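PDB 4TT9: surface presentation of antigens protein SpaO from Shigella flexneri, which is a C-ring component of the type III secretion system, required for secretion of the Ipa proteins and for invasion, and is represented here by its C-terminal SpoA domain. Local coordinates for residues B[47-50]-B[51-55]. Sequence-based numbering, arbitrary orientation.
Sequences PDDI and VKHVN
His53 reaches back over one tight turn to Asp49, four residues earlier in the chain. Its CB sits 3.4 Å from the backbone O of Asp49. The next atom, CG, stays beside that same oxygen, because chi1 of -69° sets it anti to its own carbonyl carbon and swings the ring toward the preceding turn. ND1 then donates to the backbone O of Asp49 at 3.0 Å, but the N-H...O angle is 133°, far from straight, so the bond is weak. The oxygen lies at the ring edge, close to the ring plane. Asp49 CB, 3.5 Å from His53 ND1, lies well out of that plane, as does Asp49 OD2 on the same side, 3.8 Å from His53 CE1. The two side chains run side by side in the same direction, with carboxylate and ring planes 28° apart. Asp49 OD2 remains 4.4 Å from His53 ND1, not a contact between charged atoms, though the acid would probably favour a protonated ring.

This turn ends the loop that follows strand 43-45 and feeds strand 54-58 into the antiparallel sheet of the SpoA domain, the fold shared with FliN. Asp49 and His53 are on its exposed side. Ile50 and Val51 are buried, their side chains crossing at about a right angle, with Ile50 CG2 4.0 Å from Val51 CG1. Ile50 also packs on Leu26 of strand 18-31, and both residues touch Tyr75 of the second subunit, which ties the turn to the dimer. At Val54 the chain has entered the strand, and its backbone bonds to Gly66 of strand 61-70.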
ATOM      1  N   PRO B  47      -7.193  -8.215  -8.137  1.00 60.65           N
ATOM      2  CA  PRO B  47      -7.281  -8.117  -9.598  1.00 59.72           C
ATOM      3  C   PRO B  47      -5.884  -7.977 -10.199  1.00 62.37           C
ATOM      4  O   PRO B  47      -4.903  -7.913  -9.456  1.00 61.91           O
ATOM      5  CB  PRO B  47      -8.064  -6.823  -9.811  1.00 58.56           C
ATOM      6  CG  PRO B  47      -8.865  -6.651  -8.568  1.00 61.51           C
ATOM      7  CD  PRO B  47      -7.995  -7.181  -7.461  1.00 61.22           C
ATOM      8  N   ASP B  48      -5.794  -7.920 -11.524  1.00 66.39           N
ATOM      9  CA  ASP B  48      -4.507  -7.798 -12.208  1.00 69.62           C
ATOM     10  C   ASP B  48      -4.065  -6.336 -12.379  1.00 69.32           C
ATOM     11  O   ASP B  48      -2.949  -6.054 -12.827  1.00 65.98           O
ATOM     12  CB  ASP B  48      -4.572  -8.500 -13.562  1.00 74.30           C
ATOM     13  CG  ASP B  48      -5.974  -8.523 -14.134  1.00 78.77           C
ATOM     14  OD1 ASP B  48      -6.774  -7.628 -13.783  1.00 78.91           O
ATOM     15  OD2 ASP B  48      -6.277  -9.434 -14.935  1.00 79.53           O
ATOM     16  N   ASP B  49      -4.948  -5.412 -12.015  1.00 69.42           N
ATOM     17  CA  ASP B  49      -4.626  -3.999 -12.060  1.00 69.94           C
ATOM     18  C   ASP B  49      -4.134  -3.549 -10.707  1.00 65.49           C
ATOM     19  O   ASP B  49      -4.196  -2.368 -10.381  1.00 70.48           O
ATOM     20  CB  ASP B  49      -5.863  -3.190 -12.427  1.00 77.75           C
ATOM     21  CG  ASP B  49      -6.469  -3.633 -13.719  1.00 86.37           C
ATOM     22  OD1 ASP B  49      -6.503  -4.856 -13.946  1.00 91.46           O
ATOM     23  OD2 ASP B  49      -6.897  -2.768 -14.509  1.00 88.63           O
ATOM     24  N   ILE B  50      -3.651  -4.485  -9.907  1.00 60.09           N
ATOM     25  CA  ILE B  50      -3.337  -4.157  -8.526  1.00 54.46           C
ATOM     26  C   ILE B  50      -1.941  -3.577  -8.390  1.00 54.04           C
ATOM     27  O   ILE B  50      -1.657  -2.876  -7.426  1.00 53.29           O
ATOM     28  CB  ILE B  50      -3.525  -5.372  -7.585  1.00 45.05           C
ATOM     29  CG1 ILE B  50      -3.960  -4.899  -6.201  1.00 38.17           C
ATOM     30  CG2 ILE B  50      -2.273  -6.241  -7.527  1.00 46.25           C
ATOM     31  CD1 ILE B  50      -5.382  -4.427  -6.168  1.00 34.96           C
ATOM     32  N   VAL B  51      -1.076  -3.863  -9.358  1.00 48.98           N
ATOM     33  CA  VAL B  51       0.293  -3.380  -9.295  1.00 40.66           C
ATOM     34  C   VAL B  51       0.417  -2.081 -10.093  1.00 39.92           C
ATOM     35  O   VAL B  51       1.399  -1.346  -9.977  1.00 39.88           O
ATOM     36  CB  VAL B  51       1.278  -4.455  -9.796  1.00 37.66           C
ATOM     37  CG1 VAL B  51       1.476  -5.516  -8.742  1.00 29.64           C
ATOM     38  CG2 VAL B  51       0.767  -5.094 -11.083  1.00 39.99           C
ATOM     39  N   LYS B  52      -0.611  -1.801 -10.886  1.00 39.14           N
ATOM     40  CA  LYS B  52      -0.616  -0.657 -11.780  1.00 43.53           C
ATOM     41  C   LYS B  52      -1.500   0.477 -11.275  1.00 50.17           C
ATOM     42  O   LYS B  52      -1.623   1.513 -11.932  1.00 53.83           O
ATOM     43  CB  LYS B  52      -1.096  -1.095 -13.160  1.00 48.26           C
ATOM     44  CG  LYS B  52      -0.208  -2.129 -13.826  1.00 48.76           C
ATOM     45  CD  LYS B  52       1.186  -1.578 -14.078  1.00 47.86           C
ATOM     46  CE  LYS B  52       2.064  -2.612 -14.753  1.00 52.50           C
ATOM     47  NZ  LYS B  52       3.500  -2.246 -14.638  1.00 55.99           N
ATOM     48  N   HIS B  53      -2.117   0.280 -10.112  1.00 49.84           N
ATOM     49  CA  HIS B  53      -2.994   1.292  -9.526  1.00 48.27           C
ATOM     50  C   HIS B  53      -2.749   1.478  -8.038  1.00 42.30           C
ATOM     51  O   HIS B  53      -3.684   1.426  -7.247  1.00 42.50           O
ATOM     52  CB  HIS B  53      -4.466   0.938  -9.748  1.00 51.53           C
ATOM     53  CG  HIS B  53      -4.904   1.026 -11.176  1.00 56.98           C
ATOM     54  ND1 HIS B  53      -4.593   0.057 -12.108  1.00 57.30           N
ATOM     55  CD2 HIS B  53      -5.635   1.956 -11.831  1.00 60.98           C
ATOM     56  CE1 HIS B  53      -5.113   0.393 -13.278  1.00 58.78           C
ATOM     57  NE2 HIS B  53      -5.751   1.541 -13.134  1.00 63.67           N
ATOM     58  N   VAL B  54      -1.495   1.688  -7.655  1.00 39.21           N
ATOM     59  CA  VAL B  54      -1.173   2.037  -6.275  1.00 33.30           C
ATOM     60  C   VAL B  54      -1.594   3.471  -6.031  1.00 37.99           C
ATOM     61  O   VAL B  54      -1.341   4.350  -6.861  1.00 39.20           O
ATOM     62  CB  VAL B  54       0.325   1.961  -6.024  1.00 34.26           C
ATOM     63  CG1 VAL B  54       0.608   1.952  -4.538  1.00 26.03           C
ATOM     64  CG2 VAL B  54       0.888   0.727  -6.682  1.00 33.22           C
ATOM     65  N   ASN B  55      -2.249   3.701  -4.895  1.00 46.17           N
ATOM     66  CA  ASN B  55      -2.660   5.040  -4.485  1.00 37.00           C
ATOM     67  C   ASN B  55      -1.631   5.631  -3.560  1.00 37.93           C
ATOM     68  O   ASN B  55      -1.228   4.993  -2.588  1.00 35.13           O
ATOM     69  CB  ASN B  55      -3.998   4.987  -3.755  1.00 33.17           C
ATOM     70  CG  ASN B  55      -5.136   4.665  -4.673  1.00 34.71           C
ATOM     71  OD1 ASN B  55      -5.000   4.755  -5.886  1.00 40.87           O
ATOM     72  ND2 ASN B  55      -6.273   4.305  -4.108  1.00 37.75           N
TER